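Local coordinates for protein beta subunit of photoactivated adenylyl cyclase (Beggiatoa sp. PS, PDB 5M2A) that is a photoactivated adenylyl cyclase, in which a flavin-binding BLUF sensor responds to blue light and probably switches on a domain that makes cyclic AMP from ATP, at residues 40-45 against 51-56; 66-69 against 73-76; 197-200 against 206-209; 259-264 against 268-273. One frame throughout, in Å; residues are numbered along the deposited sequence. Where two conformers were deposited one is given.

Contact 1. Residues 40-45 against 51-56. With FMN (flavin mononucleotide), chain F.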
loop_
_atom_site.group_PDB
_atom_site.type_symbol
_atom_site.label_atom_id
_atom_site.label_comp_id
_atom_site.label_asym_id
_atom_site.label_seq_id
_atom_site.Cartn_x
_atom_site.Cartn_y
_atom_site.Cartn_z
ATOM N N THR A 40 -32.146 -3.578 -16.129
ATOM C CA THR A 40 -31.595 -4.690 -16.880
ATOM C C THR A 40 -30.179 -4.968 -16.390
ATOM O O THR A 40 -29.555 -4.138 -15.724
ATOM C CB THR A 40 -31.598 -4.407 -18.386
ATOM O OG1 THR A 40 -30.940 -3.165 -18.650
ATOM C CG2 THR A 40 -33.034 -4.354 -18.925
ATOM N N GLY A 41 -29.681 -6.151 -16.706
ATOM C CA GLY A 41 -28.319 -6.486 -16.343
ATOM C C GLY A 41 -28.048 -7.969 -16.433
ATOM O O GLY A 41 -28.841 -8.750 -16.962
ATOM N N VAL A 42 -26.870 -8.341 -15.924
ATOM C CA VAL A 42 -26.394 -9.714 -15.948
ATOM C C VAL A 42 -25.773 -10.043 -14.606
ATOM O O VAL A 42 -25.170 -9.183 -13.951
ATOM C CB VAL A 42 -25.365 -9.973 -17.077
ATOM C CG1 VAL A 42 -26.007 -9.817 -18.422
ATOM C CG2 VAL A 42 -24.179 -9.036 -16.953
ATOM N N LEU A 43 -25.920 -11.294 -14.191
ATOM C CA LEU A 43 -25.307 -11.807 -12.971
ATOM C C LEU A 43 -24.509 -13.044 -13.343
ATOM O O LEU A 43 -25.082 -14.037 -13.801
ATOM C CB LEU A 43 -26.362 -12.136 -11.911
ATOM C CG LEU A 43 -25.860 -12.791 -10.623
ATOM C CD1 LEU A 43 -24.928 -11.839 -9.875
ATOM C CD2 LEU A 43 -27.044 -13.215 -9.751
ATOM N N LEU A 44 -23.193 -12.977 -13.178
ATOM C CA LEU A 44 -22.304 -14.100 -13.434
ATOM C C LEU A 44 -21.719 -14.592 -12.117
ATOM O O LEU A 44 -21.436 -13.803 -11.213
ATOM C CB LEU A 44 -21.158 -13.709 -14.376
ATOM C CG LEU A 44 -21.343 -13.826 -15.889
ATOM C CD1 LEU A 44 -22.264 -12.750 -16.378
ATOM C CD2 LEU A 44 -20.000 -13.727 -16.591
ATOM N N TYR A 45 -21.535 -15.903 -12.003
ATOM C CA TYR A 45 -20.793 -16.402 -10.856
ATOM C C TYR A 45 -19.768 -17.433 -11.300
ATOM O O TYR A 45 -19.976 -18.177 -12.263
ATOM C CB TYR A 45 -21.700 -16.950 -9.741
ATOM C CG TYR A 45 -22.677 -18.030 -10.115
ATOM C CD1 TYR A 45 -23.845 -17.730 -10.806
ATOM C CD2 TYR A 45 -22.469 -19.342 -9.717
ATOM C CE1 TYR A 45 -24.755 -18.712 -11.123
ATOM C CE2 TYR A 45 -23.374 -20.334 -10.030
ATOM C CZ TYR A 45 -24.519 -20.011 -10.730
ATOM O OH TYR A 45 -25.426 -20.996 -11.042
ATOM N N PHE A 51 -20.390 -11.611 -10.054
ATOM C CA PHE A 51 -20.164 -10.421 -10.865
ATOM C C PHE A 51 -21.539 -9.935 -11.280
ATOM O O PHE A 51 -22.328 -10.726 -11.795
ATOM C CB PHE A 51 -19.334 -10.716 -12.131
ATOM C CG PHE A 51 -18.061 -11.482 -11.881
ATOM C CD1 PHE A 51 -18.096 -12.810 -11.485
ATOM C CD2 PHE A 51 -16.830 -10.890 -12.091
ATOM C CE1 PHE A 51 -16.921 -13.518 -11.265
ATOM C CE2 PHE A 51 -15.660 -11.608 -11.870
ATOM C CZ PHE A 51 -15.713 -12.919 -11.463
ATOM N N GLN A 52 -21.843 -8.661 -11.070
ATOM C CA GLN A 52 -23.139 -8.192 -11.535
ATOM C C GLN A 52 -23.026 -6.826 -12.190
ATOM O O GLN A 52 -22.300 -5.952 -11.718
ATOM C CB GLN A 52 -24.184 -8.151 -10.410
ATOM C CG GLN A 52 -25.633 -8.032 -10.962
ATOM C CD GLN A 52 -26.698 -8.193 -9.896
ATOM O OE1 GLN A 52 -26.457 -7.941 -8.712
ATOM N NE2 GLN A 52 -27.888 -8.614 -10.308
ATOM N N ILE A 53 -23.773 -6.660 -13.279
ATOM C CA ILE A 53 -23.933 -5.388 -13.966
ATOM C C ILE A 53 -25.400 -5.008 -13.858
ATOM O O ILE A 53 -26.274 -5.821 -14.174
ATOM C CB ILE A 53 -23.502 -5.486 -15.442
ATOM C CG1 ILE A 53 -22.079 -6.041 -15.555
ATOM C CG2 ILE A 53 -23.605 -4.122 -16.118
ATOM C CD1 ILE A 53 -21.617 -6.293 -16.994
ATOM N N LEU A 54 -25.667 -3.791 -13.385
ATOM C CA LEU A 54 -27.018 -3.263 -13.240
ATOM C C LEU A 54 -27.133 -1.966 -14.027
ATOM O O LEU A 54 -26.205 -1.151 -14.025
ATOM C CB LEU A 54 -27.354 -3.004 -11.762
ATOM C CG LEU A 54 -27.379 -4.184 -10.789
ATOM C CD1 LEU A 54 -27.569 -3.693 -9.358
ATOM C CD2 LEU A 54 -28.476 -5.171 -11.166
ATOM N N GLU A 55 -28.261 -1.763 -14.709
ATOM C CA GLU A 55 -28.459 -0.520 -15.435
ATOM C C GLU A 55 -29.929 -0.120 -15.396
ATOM O O GLU A 55 -30.821 -0.968 -15.322
ATOM C CB GLU A 55 -27.965 -0.616 -16.884
ATOM C CG GLU A 55 -28.290 -1.925 -17.563
ATOM C CD GLU A 55 -27.766 -1.998 -18.985
ATOM O OE1 GLU A 55 -28.206 -2.896 -19.735
ATOM O OE2 GLU A 55 -26.914 -1.159 -19.352
ATOM N N GLY A 56 -30.156 1.183 -15.434
ATOM C CA GLY A 56 -31.495 1.737 -15.332
ATOM C C GLY A 56 -31.410 3.159 -14.819
ATOM O O GLY A 56 -30.327 3.692 -14.587
HETATM N N1 FMN F . -32.734 -8.257 -6.307
HETATM C C2 FMN F . -33.302 -7.551 -7.349
HETATM O O2 FMN F . -34.443 -7.114 -7.245
HETATM N N3 FMN F . -32.589 -7.317 -8.508
HETATM C C4 FMN F . -31.302 -7.798 -8.628
HETATM O O4 FMN F . -30.662 -7.597 -9.659
HETATM C C4A FMN F . -30.728 -8.509 -7.587
HETATM N N5 FMN F . -29.446 -8.982 -7.727
HETATM C C5A FMN F . -28.866 -9.686 -6.704
HETATM C C6 FMN F . -27.572 -10.155 -6.859
HETATM C C7 FMN F . -26.970 -10.870 -5.835
HETATM C C7M FMN F . -25.571 -11.369 -6.028
HETATM C C8 FMN F . -27.670 -11.114 -4.655
HETATM C C8M FMN F . -27.032 -11.885 -3.540
HETATM C C9 FMN F . -28.970 -10.641 -4.500
HETATM C C9A FMN F . -29.570 -9.923 -5.526
HETATM N N10 FMN F . -30.858 -9.448 -5.380
HETATM C C10 FMN F . -31.444 -8.741 -6.415
HETATM C "C1'" FMN F . -31.606 -9.738 -4.106
HETATM C "C2'" FMN F . -31.901 -8.510 -3.255
HETATM O "O2'" FMN F . -30.822 -8.282 -2.379
HETATM C "C3'" FMN F . -33.165 -8.771 -2.446
HETATM O "O3'" FMN F . -33.060 -10.039 -1.832
HETATM C "C4'" FMN F . -34.390 -8.751 -3.354
HETATM O "O4'" FMN F . -34.479 -7.499 -3.997
HETATM C "C5'" FMN F . -35.672 -8.996 -2.567
HETATM O "O5'" FMN F . -35.809 -7.984 -1.596
HETATM P P FMN F . -37.179 -7.816 -0.772
HETATM O O1P FMN F . -38.165 -7.082 -1.648
HETATM O O2P FMN F . -37.723 -9.183 -0.420
HETATM O O3P FMN F . -36.906 -7.024 0.487
#
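Leu43 and Gln52 form a non-hydrogen-bonded antiparallel pair on the flavin side of a hairpin, the leucine's CD1 lying 3.8 Å from Gln52 CB. From there the glutamine reaches the ring system: with CG anti to the backbone N (chi1 -164°) and the chain straight beyond it, NE2 donates to FMN N5 at 3.0 Å. The same NE2 gives FMN O4 a second, weak bond, so one amide nitrogen spans two acceptors. Gln52 OE1 takes a bond from Tyr10, completing the tyrosine-glutamine-flavin network characteristic of BLUF photoreceptors. Leu54 CD2 makes van der Waals contact with FMN O4 at 3.6 Å.

Behind this first shell, paired backbone bonds at Thr40-Glu55, Val42-Ile53 and Leu44-Phe51 fix the register. On the other face Val42 CG2, in one conformer, lies alongside Ile53 CD1. Thr40 OG1 donates to Glu55 OE1 at 3.0 Å, meeting it on the anti side and 31° out of the carboxylate plane; Arg89 also binds this hydroxyl, and Arg7 forms a salt bridge with Glu55.

Strands 5-14 and 97-100 flank the hairpin, helix 20-36 packs on Leu43, and Pro111, Ile112 and Leu115 of the second subunit lie against the Val42, Leu44, Phe51 and Ile53 face.

Contact 2. Residues 66-69 against 73-76. With FMN (flavin mononucleotide), chain F.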
loop_
_atom_site.group_PDB
_atom_site.type_symbol
_atom_site.label_atom_id
_atom_site.label_comp_id
_atom_site.label_asym_id
_atom_site.label_seq_id
_atom_site.Cartn_x
_atom_site.Cartn_y
_atom_site.Cartn_z
ATOM N N LYS A 66 -28.638 -0.524 -2.775
ATOM C CA LYS A 66 -28.694 -0.432 -1.319
ATOM C C LYS A 66 -29.189 -1.737 -0.706
ATOM O O LYS A 66 -28.693 -2.171 0.340
ATOM C CB LYS A 66 -29.589 0.737 -0.901
ATOM C CG LYS A 66 -28.827 1.917 -0.322
ATOM C CD LYS A 66 -29.758 3.066 0.041
ATOM C CE LYS A 66 -30.078 3.921 -1.172
ATOM N NZ LYS A 66 -28.873 4.632 -1.680
ATOM N N LYS A 67 -30.153 -2.390 -1.359
ATOM C CA LYS A 67 -30.675 -3.650 -0.842
ATOM C C LYS A 67 -29.696 -4.789 -1.077
ATOM O O LYS A 67 -29.497 -5.635 -0.199
ATOM C CB LYS A 67 -32.020 -3.971 -1.489
ATOM C CG LYS A 67 -33.046 -2.866 -1.366
ATOM C CD LYS A 67 -34.364 -3.298 -1.977
ATOM C CE LYS A 67 -34.143 -3.922 -3.346
ATOM N NZ LYS A 67 -35.428 -4.251 -4.022
ATOM N N ILE A 68 -29.092 -4.839 -2.267
ATOM C CA ILE A 68 -28.102 -5.872 -2.552
ATOM C C ILE A 68 -26.975 -5.829 -1.527
ATOM O O ILE A 68 -26.486 -6.872 -1.075
ATOM C CB ILE A 68 -27.572 -5.717 -3.992
ATOM C CG1 ILE A 68 -28.675 -6.027 -5.007
ATOM C CG2 ILE A 68 -26.389 -6.625 -4.226
ATOM C CD1 ILE A 68 -28.221 -5.907 -6.451
ATOM N N LEU A 69 -26.566 -4.618 -1.126
ATOM C CA LEU A 69 -25.452 -4.457 -0.191
ATOM C C LEU A 69 -25.706 -5.166 1.137
ATOM O O LEU A 69 -24.769 -5.662 1.775
ATOM C CB LEU A 69 -25.189 -2.971 0.054
ATOM C CG LEU A 69 -24.352 -2.201 -0.966
ATOM C CD1 LEU A 69 -24.380 -0.711 -0.653
ATOM C CD2 LEU A 69 -22.922 -2.715 -0.974
ATOM N N ARG A 73 -26.435 -13.185 1.354
ATOM C CA ARG A 73 -25.880 -14.261 0.545
ATOM C C ARG A 73 -24.531 -13.921 -0.073
ATOM O O ARG A 73 -23.943 -14.774 -0.745
ATOM C CB ARG A 73 -26.882 -14.656 -0.547
ATOM C CG ARG A 73 -28.094 -15.407 -0.004
ATOM C CD ARG A 73 -29.231 -15.503 -1.023
ATOM N NE ARG A 73 -29.949 -14.238 -1.156
ATOM C CZ ARG A 73 -31.127 -14.104 -1.759
ATOM N NH1 ARG A 73 -31.727 -15.162 -2.286
ATOM N NH2 ARG A 73 -31.709 -12.912 -1.828
ATOM N N HIS A 74 -24.016 -12.713 0.141
ATOM C CA HIS A 74 -22.679 -12.400 -0.337
ATOM C C HIS A 74 -22.046 -11.355 0.573
ATOM O O HIS A 74 -22.716 -10.727 1.398
ATOM C CB HIS A 74 -22.693 -11.950 -1.809
ATOM C CG HIS A 74 -23.470 -10.695 -2.064
ATOM N ND1 HIS A 74 -23.308 -9.948 -3.211
ATOM C CD2 HIS A 74 -24.411 -10.055 -1.330
ATOM C CE1 HIS A 74 -24.114 -8.902 -3.173
ATOM N NE2 HIS A 74 -24.795 -8.944 -2.043
ATOM N N THR A 75 -20.732 -11.200 0.431
ATOM C CA THR A 75 -19.947 -10.355 1.319
ATOM C C THR A 75 -18.752 -9.825 0.538
ATOM O O THR A 75 -18.542 -10.186 -0.622
ATOM C CB THR A 75 -19.503 -11.129 2.565
ATOM O OG1 THR A 75 -18.919 -10.223 3.510
ATOM C CG2 THR A 75 -18.477 -12.188 2.188
ATOM N N ASN A 76 -17.957 -8.972 1.191
ATOM C CA ASN A 76 -16.809 -8.315 0.560
ATOM C C ASN A 76 -17.209 -7.715 -0.787
ATOM O O ASN A 76 -16.618 -7.998 -1.834
ATOM C CB ASN A 76 -15.629 -9.277 0.409
ATOM C CG ASN A 76 -14.322 -8.560 0.087
ATOM O OD1 ASN A 76 -13.388 -9.146 -0.470
ATOM N ND2 ASN A 76 -14.257 -7.278 0.430
HETATM N N1 FMN F . -32.734 -8.257 -6.307
HETATM C C2 FMN F . -33.302 -7.551 -7.349
HETATM O O2 FMN F . -34.443 -7.114 -7.245
HETATM N N3 FMN F . -32.589 -7.317 -8.508
HETATM C C4 FMN F . -31.302 -7.798 -8.628
HETATM O O4 FMN F . -30.662 -7.597 -9.659
HETATM C C4A FMN F . -30.728 -8.509 -7.587
HETATM N N5 FMN F . -29.446 -8.982 -7.727
HETATM C C5A FMN F . -28.866 -9.686 -6.704
HETATM C C6 FMN F . -27.572 -10.155 -6.859
HETATM C C7 FMN F . -26.970 -10.870 -5.835
HETATM C C7M FMN F . -25.571 -11.369 -6.028
HETATM C C8 FMN F . -27.670 -11.114 -4.655
HETATM C C8M FMN F . -27.032 -11.885 -3.540
HETATM C C9 FMN F . -28.970 -10.641 -4.500
HETATM C C9A FMN F . -29.570 -9.923 -5.526
HETATM N N10 FMN F . -30.858 -9.448 -5.380
HETATM C C10 FMN F . -31.444 -8.741 -6.415
HETATM C "C1'" FMN F . -31.606 -9.738 -4.106
HETATM C "C2'" FMN F . -31.901 -8.510 -3.255
HETATM O "O2'" FMN F . -30.822 -8.282 -2.379
HETATM C "C3'" FMN F . -33.165 -8.771 -2.446
HETATM O "O3'" FMN F . -33.060 -10.039 -1.832
HETATM C "C4'" FMN F . -34.390 -8.751 -3.354
HETATM O "O4'" FMN F . -34.479 -7.499 -3.997
HETATM C "C5'" FMN F . -35.672 -8.996 -2.567
HETATM O "O5'" FMN F . -35.809 -7.984 -1.596
HETATM P P FMN F . -37.179 -7.816 -0.772
HETATM O O1P FMN F . -38.165 -7.082 -1.648
HETATM O O2P FMN F . -37.723 -9.183 -0.420
HETATM O O3P FMN F . -36.906 -7.024 0.487
#
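His74 and Ile68 are joined by one strong hydrogen bond: His74 NE2 donates to the backbone Ile68 O at 2.8 Å. The bond is nearly straight, with 169° at the hydrogen. The acceptor lies close to the imidazole plane, at the ring edge, whereas the donor stands well above the plane of the carbonyl, so the oxygen is not met on a lone pair. The other ring nitrogen, ND1, is bonded to Ser12, and two bonds from different directions thus fix the rotation of the imidazole.

Van der Waals contacts run between the same residues and on to the flavin. Ile68 CG2 lies 3.4 Å from His74 CE1, the two side chains crossing at a slant. The longer branch of Ile68, extended at chi2 (-179°), carries CD1 over to the flavin, 3.5 Å from FMN N5. One face of the imidazole receives FMN C8M, which sits 3.8 Å above the plane over the ring centre. A leucine in place of His74 would probably leave Ile68 O without this donor and Ser12 without its ring partner, and the dimethylbenzene end of the flavin without its flat support.

Polar contacts with the ribityl chain are looser. Lys67 NZ makes a weak bond to FMN O4' at 3.4 Å, and Arg73 turns the edge of its guanidinium to FMN O3', while its NH2 forms a salt bridge with Asp71, itself a flavin ligand. Helix 58-69 on one side and strand 74-75 at the dimethyl end frame the flavin pocket of the BLUF fold.

Contact 3. Residues 197-200 against 206-209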
loop_
_atom_site.group_PDB
_atom_site.type_symbol
_atom_site.label_atom_id
_atom_site.label_comp_id
_atom_site.label_asym_id
_atom_site.label_seq_id
_atom_site.Cartn_x
_atom_site.Cartn_y
_atom_site.Cartn_z
ATOM N N GLU A 197 -9.909 5.473 8.547
ATOM C CA GLU A 197 -9.289 4.919 7.348
ATOM C C GLU A 197 -7.838 4.597 7.661
ATOM O O GLU A 197 -7.028 5.509 7.855
ATOM C CB GLU A 197 -9.391 5.892 6.174
ATOM C CG GLU A 197 -10.828 6.228 5.802
ATOM C CD GLU A 197 -10.935 7.125 4.574
ATOM O OE1 GLU A 197 -11.880 6.926 3.782
ATOM O OE2 GLU A 197 -10.085 8.031 4.401
ATOM N N VAL A 198 -7.508 3.306 7.730
ATOM C CA VAL A 198 -6.105 2.920 7.832
ATOM C C VAL A 198 -5.381 3.378 6.573
ATOM O O VAL A 198 -5.873 3.192 5.452
ATOM C CB VAL A 198 -5.965 1.402 8.024
ATOM C CG1 VAL A 198 -4.489 0.995 7.975
ATOM C CG2 VAL A 198 -6.571 0.972 9.350
ATOM N N THR A 199 -4.217 3.997 6.748
ATOM C CA THR A 199 -3.442 4.472 5.605
ATOM C C THR A 199 -2.283 3.539 5.274
ATOM O O THR A 199 -2.086 3.181 4.108
ATOM C CB THR A 199 -2.927 5.894 5.869
ATOM O OG1 THR A 199 -1.718 5.833 6.630
ATOM C CG2 THR A 199 -3.951 6.695 6.663
ATOM N N LYS A 200 -1.527 3.110 6.282
ATOM C CA LYS A 200 -0.433 2.179 6.035
ATOM C C LYS A 200 0.076 1.659 7.368
ATOM O O LYS A 200 -0.219 2.225 8.425
ATOM C CB LYS A 200 0.715 2.843 5.258
ATOM C CG LYS A 200 1.325 4.039 5.975
ATOM C CD LYS A 200 2.211 4.872 5.032
ATOM C CE LYS A 200 1.367 5.653 4.034
ATOM N NZ LYS A 200 2.174 6.389 3.037
ATOM N N VAL A 206 0.792 1.566 13.237
ATOM C CA VAL A 206 -0.426 1.678 12.438
ATOM C C VAL A 206 -0.714 3.163 12.266
ATOM O O VAL A 206 -0.800 3.906 13.253
ATOM C CB VAL A 206 -1.625 0.976 13.093
ATOM C CG1 VAL A 206 -2.885 1.172 12.232
ATOM C CG2 VAL A 206 -1.334 -0.503 13.326
ATOM N N MET A 207 -0.862 3.599 11.020
ATOM C CA MET A 207 -1.215 4.976 10.716
ATOM C C MET A 207 -2.621 5.021 10.138
ATOM O O MET A 207 -2.942 4.259 9.224
ATOM C CB MET A 207 -0.229 5.587 9.722
ATOM C CG MET A 207 -0.586 7.014 9.314
ATOM S SD MET A 207 0.550 7.627 8.039
ATOM C CE MET A 207 -0.056 9.302 7.798
ATOM N N ALA A 208 -3.450 5.925 10.652
ATOM C CA ALA A 208 -4.833 6.022 10.202
ATOM C C ALA A 208 -5.293 7.464 10.322
ATOM O O ALA A 208 -4.632 8.295 10.945
ATOM C CB ALA A 208 -5.761 5.095 10.992
ATOM N N SER A 209 -6.427 7.776 9.687
ATOM C CA SER A 209 -6.990 9.105 9.845
ATOM C C SER A 209 -8.481 9.007 10.128
ATOM O O SER A 209 -9.140 8.006 9.823
ATOM C CB SER A 209 -6.764 9.972 8.601
ATOM O OG SER A 209 -7.417 9.410 7.488
HETATM O O HOH W 1 -10.321 9.782 7.221
HETATM O O HOH W 2 -7.299 8.386 4.573
#
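Thr199 and Met207 meet across the hairpin, the hydroxyl of the first touching the second along most of its length. Met207 leaves the strand fully extended: a chi1 of 177° carries CG away from the backbone N, and the later torsions are also near 180°. Its CB starts 3.4 Å from Thr199 OG1 and close to Lys200 O. CG comes nearer, 3.1 Å from Thr199 OG1, and SD follows at 3.2 Å from that same oxygen. The terminal CE has passed the hydroxyl and ends against Leu271 of strand 266-272.

The backbone explains why Thr199 lies so close. Thr199 and Lys200 both face Met207, which is a classic beta bulge. Met207 O accepts from Thr199 N at 2.8 Å, with Lys200 N and Thr199 OG1 adding weak bonds, so three donors gather on one carbonyl. Next to the bulge, Met207 N donates to Lys200 O. The hairpin belongs to the sheet of the cyclase catalytic domain; Asp204, at its turn, binds the magnesium ion together with Asp160 and Ile161 of the adjoining strand 150-161.

At the other end Glu197 and Ser209 form a hydrogen-bonded pair, with Glu197 N donating to Ser209 O at 2.9 Å. Their side chains are linked through water: one molecule gives a hydrogen to Glu197 OE2 at 2.8 Å and accepts from Ser209 OG, and a second donates to Ser209 OG while holding the carboxylate weakly. Lys200 NZ leaves the hairpin altogether and bonds to Phe201 O of the second subunit.

Contact 4. Residues 259-264 against 268-273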
loop_
_atom_site.group_PDB
_atom_site.type_symbol
_atom_site.label_atom_id
_atom_site.label_comp_id
_atom_site.label_asym_id
_atom_site.label_seq_id
_atom_site.Cartn_x
_atom_site.Cartn_y
_atom_site.Cartn_z
ATOM N N GLY A 259 -3.763 12.698 -1.234
ATOM C CA GLY A 259 -3.812 12.410 -2.651
ATOM C C GLY A 259 -2.625 11.588 -3.116
ATOM O O GLY A 259 -1.840 11.072 -2.324
ATOM N N ASN A 260 -2.534 11.475 -4.434
ATOM C CA ASN A 260 -1.485 10.703 -5.079
ATOM C C ASN A 260 -0.183 11.484 -5.066
ATOM O O ASN A 260 -0.161 12.664 -5.419
ATOM C CB ASN A 260 -1.887 10.397 -6.522
ATOM C CG ASN A 260 -3.193 9.650 -6.604
ATOM O OD1 ASN A 260 -3.430 8.729 -5.826
ATOM N ND2 ASN A 260 -4.054 10.043 -7.548
ATOM N N MET A 261 0.902 10.825 -4.677
ATOM C CA MET A 261 2.207 11.460 -4.687
ATOM C C MET A 261 3.264 10.458 -5.120
ATOM O O MET A 261 3.159 9.256 -4.861
ATOM C CB MET A 261 2.546 12.057 -3.319
ATOM C CG MET A 261 1.922 13.426 -3.111
ATOM S SD MET A 261 1.694 13.831 -1.377
ATOM C CE MET A 261 -0.027 13.403 -1.117
ATOM N N GLY A 262 4.274 10.978 -5.814
ATOM C CA GLY A 262 5.372 10.174 -6.300
ATOM C C GLY A 262 5.726 10.435 -7.743
ATOM O O GLY A 262 5.764 11.584 -8.205
ATOM N N SER A 263 5.995 9.353 -8.464
ATOM C CA SER A 263 6.378 9.422 -9.863
ATOM C C SER A 263 6.022 8.096 -10.520
ATOM O O SER A 263 5.483 7.189 -9.882
ATOM C CB SER A 263 7.871 9.722 -10.008
ATOM O OG SER A 263 8.632 8.682 -9.417
ATOM N N SER A 264 6.361 7.981 -11.806
ATOM C CA SER A 264 6.116 6.739 -12.532
ATOM C C SER A 264 6.786 5.544 -11.861
ATOM O O SER A 264 6.261 4.427 -11.917
ATOM C CB SER A 264 6.605 6.877 -13.971
ATOM O OG SER A 264 7.968 7.265 -13.996
ATOM N N ASP A 268 2.006 6.621 -4.542
ATOM C CA ASP A 268 1.186 6.180 -3.455
ATOM C C ASP A 268 0.259 7.225 -2.946
ATOM O O ASP A 268 0.342 8.352 -3.286
ATOM C CB ASP A 268 2.011 5.563 -2.334
ATOM C CG ASP A 268 1.288 4.361 -1.639
ATOM O OD1 ASP A 268 0.172 3.956 -2.000
ATOM O OD2 ASP A 268 1.850 3.801 -0.707
ATOM N N HIS A 269 -0.665 6.782 -2.142
ATOM C CA HIS A 269 -1.570 7.628 -1.486
ATOM C C HIS A 269 -0.802 8.097 -0.263
ATOM O O HIS A 269 -0.312 7.304 0.477
ATOM C CB HIS A 269 -2.674 6.812 -0.944
ATOM C CG HIS A 269 -3.688 7.605 -0.226
ATOM N ND1 HIS A 269 -3.899 7.483 1.118
ATOM C CD2 HIS A 269 -4.562 8.532 -0.668
ATOM C CE1 HIS A 269 -4.867 8.290 1.479
ATOM N NE2 HIS A 269 -5.279 8.947 0.415
ATOM N N THR A 270 -0.710 9.388 -0.066
ATOM C CA THR A 270 0.038 9.913 1.052
ATOM C C THR A 270 -0.755 11.026 1.739
ATOM O O THR A 270 -1.725 11.526 1.205
ATOM C CB THR A 270 1.420 10.398 0.555
ATOM O OG1 THR A 270 1.911 9.505 -0.450
ATOM C CG2 THR A 270 2.494 10.518 1.672
ATOM N N LEU A 271 -0.328 11.358 2.942
ATOM C CA LEU A 271 -0.891 12.424 3.720
ATOM C C LEU A 271 0.291 13.247 4.106
ATOM O O LEU A 271 1.222 12.751 4.641
ATOM C CB LEU A 271 -1.638 11.929 4.947
ATOM C CG LEU A 271 -2.875 11.078 4.750
ATOM C CD1 LEU A 271 -3.217 10.397 6.045
ATOM C CD2 LEU A 271 -4.037 11.865 4.227
ATOM N N LEU A 272 0.223 14.516 3.794
ATOM C CA LEU A 272 1.306 15.464 4.018
ATOM C C LEU A 272 0.817 16.545 4.958
ATOM O O LEU A 272 -0.206 17.179 4.687
ATOM C CB LEU A 272 1.759 16.147 2.730
ATOM C CG LEU A 272 2.405 15.450 1.543
ATOM C CD1 LEU A 272 2.714 16.508 0.494
ATOM C CD2 LEU A 272 3.658 14.700 1.939
ATOM N N GLY A 273 1.567 16.792 6.020
ATOM C CA GLY A 273 1.279 17.930 6.868
ATOM C C GLY A 273 1.856 17.734 8.248
ATOM O O GLY A 273 2.207 16.626 8.648
#
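Met261 and Asp268 form a hydrogen-bonded antiparallel pair, each backbone N donating to the other's O. The bond from Met261 N to Asp268 O measures 2.9 Å, with 160° at the hydrogen, and the return bond is just as short. One pair along, Thr270 N donates to Gly259 O at 3.0 Å, but the answering bond from Gly259 N to Thr270 O is weak. Gly259 holds backbone angles (phi 159°) open in practice to glycine alone. Between these pairs Asn260 faces His269 without a backbone bond, and its amide turns outward: OD1 bonds to Tyr129 of the second subunit and ND2 to Pro144 O. Asp268 OD1 accepts a weak bond from the N of His269, next to it in the chain.

Packing is carried by Met261, described in one of its two deposited conformers. In this conformer its chain bends at the thioether (chi3 -98°), which brings CE back over Thr270, 3.7 Å from that residue's CB. The sulfur, one atom earlier in the chain, meets Leu272 tip to tip, with SD a tentative 3.4 Å from Leu272 CG. With only the methyl group of an alanine at Leu272, a gap would probably open beside the sulfur in this conformer and the methionine end be held less firmly. Met261 and Leu272 also touch the second subunit, at Asn181 and Gly203 respectively.

Apart from these apolar ends, the two strands are held chiefly by main-chain bonds, with Gly259 the position where residue identity matters to the backbone, while the side-chain amide of Asn260 adds a polar link to the partner subunit.

How the contacts relate
Contacts 1 and 2 build one flavin site from consecutive elements, strand 49-55 and helix 58-69. They touch directly, Gln52 OE1 lying 3.5 Å from Ile68 CD1, so the amide that binds the flavin is also packed from the helix side. Contacts 3 and 4 share the cyclase sheet, their centres about 14 Å apart, with Leu271 CD1 reaching Thr199 CG2 at 3.8 Å. No direct contact links the two groups: nearest atoms of contacts 2 and 3 are about 14 Å apart. Contacts 1, 3 and 4 all touch the second subunit, and the magnesium ion lies about 10 Å from the side chain of Val206 in contact 3.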